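Local coordinates for protein WZI (Escherichia coli, PDB 2YNK) that is an outer membrane beta-barrel lectin that binds carbohydrate and underpins the assembly of the group 1 capsule on the cell surface, at residues Q355-G360 with I400-P405. Numbering follows the deposited sequence.
Sequences QGYPLG and INKAFP
A chi1 of -84° sets Tyr357 CG anti to the carbonyl carbon, and chi2 of 65° turns one ring face to Ala403; in Lys402 the bend at chi3 turns CE and that at chi4 (-91°) carries NZ to Gln355 O. Ala403 CB lies over one ring face, 4.0 Å from the centroid of Tyr357 and offset toward the rim, a CH-pi contact. Pro358 CD meets Ala403 CB at 4.1 Å. Lys402 crosses the tyrosine side chain at about a right angle; its CB, CG and CD pass over CA of Gly356, which has no CB to stand in the way; its positive phi separately suits glycine. Lys402 NZ gives a 3.1 Å hydrogen bond to Gln355 O, from above the carbonyl plane, and stands at the ring edge. Asn401 OD1 accepts from Phe404 N at 3.0 Å, an Asx motif that shapes the turn; its ND2 reaches Met363 O. Tyr357 OH is hydrogen-bonded to Gln79 NE2 and Gln355 NE2 to Gln204 OE1. The contact thus joins short strand 357-358 and the turn before it to the loop between barrel strands 383-393 and 408-422: the ammonium bonds Gln355 O, the next carbonyl, Gly356 O, receives a weak bond from Lys402 N, and a methyl on an aromatic face supplies the apolar part.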
ATOM      1  N   GLN A 355      -1.494   0.390 -17.439  1.00 41.49           N
ATOM      2  CA  GLN A 355      -1.634   1.747 -17.961  1.00 39.85           C
ATOM      3  C   GLN A 355      -0.403   2.582 -17.684  1.00 39.69           C
ATOM      4  O   GLN A 355      -0.487   3.771 -17.376  1.00 41.10           O
ATOM      5  CB  GLN A 355      -2.898   2.398 -17.418  1.00 39.98           C
ATOM      6  CG  GLN A 355      -4.134   1.603 -17.807  1.00 41.54           C
ATOM      7  CD  GLN A 355      -5.390   2.036 -17.099  1.00 42.30           C
ATOM      8  OE1 GLN A 355      -5.450   2.051 -15.867  1.00 44.81           O
ATOM      9  NE2 GLN A 355      -6.423   2.350 -17.873  1.00 42.22           N
ATOM     10  N   GLY A 356       0.752   1.939 -17.807  1.00 40.59           N
ATOM     11  CA  GLY A 356       2.035   2.607 -17.664  1.00 42.48           C
ATOM     12  C   GLY A 356       2.493   2.706 -16.231  1.00 43.20           C
ATOM     13  O   GLY A 356       3.670   2.965 -15.957  1.00 42.93           O
ATOM     14  N   TYR A 357       1.561   2.505 -15.304  1.00 44.00           N
ATOM     15  CA  TYR A 357       1.858   2.690 -13.903  1.00 41.87           C
ATOM     16  C   TYR A 357       2.171   1.343 -13.266  1.00 40.36           C
ATOM     17  O   TYR A 357       1.484   0.343 -13.518  1.00 38.41           O
ATOM     18  CB  TYR A 357       0.752   3.482 -13.226  1.00 43.06           C
ATOM     19  CG  TYR A 357       0.966   4.979 -13.421  1.00 45.81           C
ATOM     20  CD1 TYR A 357       0.907   5.549 -14.692  1.00 46.73           C
ATOM     21  CD2 TYR A 357       1.291   5.812 -12.347  1.00 46.23           C
ATOM     22  CE1 TYR A 357       1.140   6.899 -14.887  1.00 46.88           C
ATOM     23  CE2 TYR A 357       1.517   7.165 -12.534  1.00 46.65           C
ATOM     24  CZ  TYR A 357       1.440   7.705 -13.812  1.00 47.21           C
ATOM     25  OH  TYR A 357       1.660   9.053 -14.013  1.00 47.65           O
ATOM     26  N   PRO A 358       3.274   1.297 -12.505  1.00 39.96           N
ATOM     27  CA  PRO A 358       3.784   0.058 -11.945  1.00 41.93           C
ATOM     28  C   PRO A 358       2.832  -0.592 -10.935  1.00 41.91           C
ATOM     29  O   PRO A 358       2.236   0.102 -10.129  1.00 40.12           O
ATOM     30  CB  PRO A 358       5.071   0.504 -11.244  1.00 42.37           C
ATOM     31  CG  PRO A 358       4.836   1.928 -10.907  1.00 41.64           C
ATOM     32  CD  PRO A 358       4.079   2.457 -12.078  1.00 40.54           C
ATOM     33  N   LEU A 359       2.694  -1.910 -11.044  1.00 42.76           N
ATOM     34  CA  LEU A 359       2.016  -2.748 -10.076  1.00 44.39           C
ATOM     35  C   LEU A 359       2.921  -3.005  -8.853  1.00 46.29           C
ATOM     36  O   LEU A 359       2.468  -3.494  -7.822  1.00 45.51           O
ATOM     37  CB  LEU A 359       1.643  -4.094 -10.716  1.00 44.98           C
ATOM     38  CG  LEU A 359       0.270  -4.263 -11.359  1.00 45.09           C
ATOM     39  CD1 LEU A 359       0.109  -3.349 -12.561  1.00 46.81           C
ATOM     40  CD2 LEU A 359       0.078  -5.717 -11.759  1.00 44.55           C
ATOM     41  N   GLY A 360       4.206  -2.704  -8.999  1.00 47.55           N
ATOM     42  CA  GLY A 360       5.164  -2.848  -7.922  1.00 47.04           C
ATOM     43  C   GLY A 360       5.457  -1.494  -7.340  1.00 46.75           C
ATOM     44  O   GLY A 360       4.537  -0.770  -6.987  1.00 50.99           O
ATOM     45  N   ILE A 400       7.830   1.590 -21.223  1.00 46.58           N
ATOM     46  CA  ILE A 400       6.785   0.850 -20.519  1.00 45.65           C
ATOM     47  C   ILE A 400       6.355   1.506 -19.179  1.00 46.28           C
ATOM     48  O   ILE A 400       5.290   1.197 -18.638  1.00 42.04           O
ATOM     49  CB  ILE A 400       7.165  -0.636 -20.321  1.00 45.00           C
ATOM     50  CG1 ILE A 400       8.298  -0.815 -19.282  1.00 44.17           C
ATOM     51  CG2 ILE A 400       7.541  -1.251 -21.662  1.00 44.25           C
ATOM     52  CD1 ILE A 400       8.551  -2.262 -18.892  1.00 41.41           C
ATOM     53  N   ASN A 401       7.183   2.430 -18.687  1.00 47.61           N
ATOM     54  CA  ASN A 401       6.934   3.166 -17.464  1.00 46.21           C
ATOM     55  C   ASN A 401       6.544   4.618 -17.735  1.00 47.08           C
ATOM     56  O   ASN A 401       7.405   5.482 -17.854  1.00 45.92           O
ATOM     57  CB  ASN A 401       8.195   3.115 -16.592  1.00 46.94           C
ATOM     58  CG  ASN A 401       8.045   3.872 -15.277  1.00 46.53           C
ATOM     59  OD1 ASN A 401       6.985   4.431 -14.976  1.00 44.61           O
ATOM     60  ND2 ASN A 401       9.116   3.891 -14.486  1.00 45.26           N
ATOM     61  N   LYS A 402       5.241   4.878 -17.785  1.00 48.27           N
ATOM     62  CA  LYS A 402       4.712   6.238 -17.920  1.00 50.16           C
ATOM     63  C   LYS A 402       4.764   7.081 -16.627  1.00 49.90           C
ATOM     64  O   LYS A 402       4.589   8.297 -16.677  1.00 52.84           O
ATOM     65  CB  LYS A 402       3.267   6.188 -18.450  1.00 53.11           C
ATOM     66  CG  LYS A 402       3.158   5.785 -19.919  1.00 56.73           C
ATOM     67  CD  LYS A 402       1.726   5.488 -20.366  1.00 60.76           C
ATOM     68  CE  LYS A 402       0.719   6.605 -20.042  1.00 64.02           C
ATOM     69  NZ  LYS A 402       0.034   6.475 -18.709  1.00 64.95           N
ATOM     70  N   ALA A 403       4.980   6.454 -15.472  1.00 48.16           N
ATOM     71  CA  ALA A 403       5.151   7.202 -14.223  1.00 46.34           C
ATOM     72  C   ALA A 403       6.428   8.029 -14.293  1.00 46.62           C
ATOM     73  O   ALA A 403       6.447   9.207 -13.955  1.00 48.36           O
ATOM     74  CB  ALA A 403       5.208   6.254 -13.025  1.00 44.54           C
ATOM     75  N   PHE A 404       7.513   7.394 -14.711  1.00 46.66           N
ATOM     76  CA  PHE A 404       8.789   8.078 -14.829  1.00 47.27           C
ATOM     77  C   PHE A 404       9.423   7.764 -16.172  1.00 47.60           C
ATOM     78  O   PHE A 404      10.308   6.926 -16.262  1.00 47.68           O
ATOM     79  CB  PHE A 404       9.658   7.726 -13.638  1.00 47.07           C
ATOM     80  CG  PHE A 404       9.107   8.270 -12.367  1.00 46.72           C
ATOM     81  CD1 PHE A 404       9.402   9.568 -11.981  1.00 46.88           C
ATOM     82  CD2 PHE A 404       8.202   7.523 -11.606  1.00 45.37           C
ATOM     83  CE1 PHE A 404       8.860  10.094 -10.819  1.00 47.23           C
ATOM     84  CE2 PHE A 404       7.651   8.048 -10.455  1.00 44.57           C
ATOM     85  CZ  PHE A 404       7.983   9.335 -10.055  1.00 45.11           C
ATOM     86  N   PRO A 405       8.935   8.435 -17.228  1.00 48.14           N
ATOM     87  CA  PRO A 405       9.315   8.135 -18.608  1.00 50.63           C
ATOM     88  C   PRO A 405      10.802   8.287 -18.901  1.00 52.04           C
ATOM     89  O   PRO A 405      11.327   7.537 -19.713  1.00 53.69           O
ATOM     90  CB  PRO A 405       8.505   9.143 -19.425  1.00 50.67           C
ATOM     91  CG  PRO A 405       8.172  10.236 -18.468  1.00 49.77           C
ATOM     92  CD  PRO A 405       7.969   9.544 -17.165  1.00 47.98           C
TER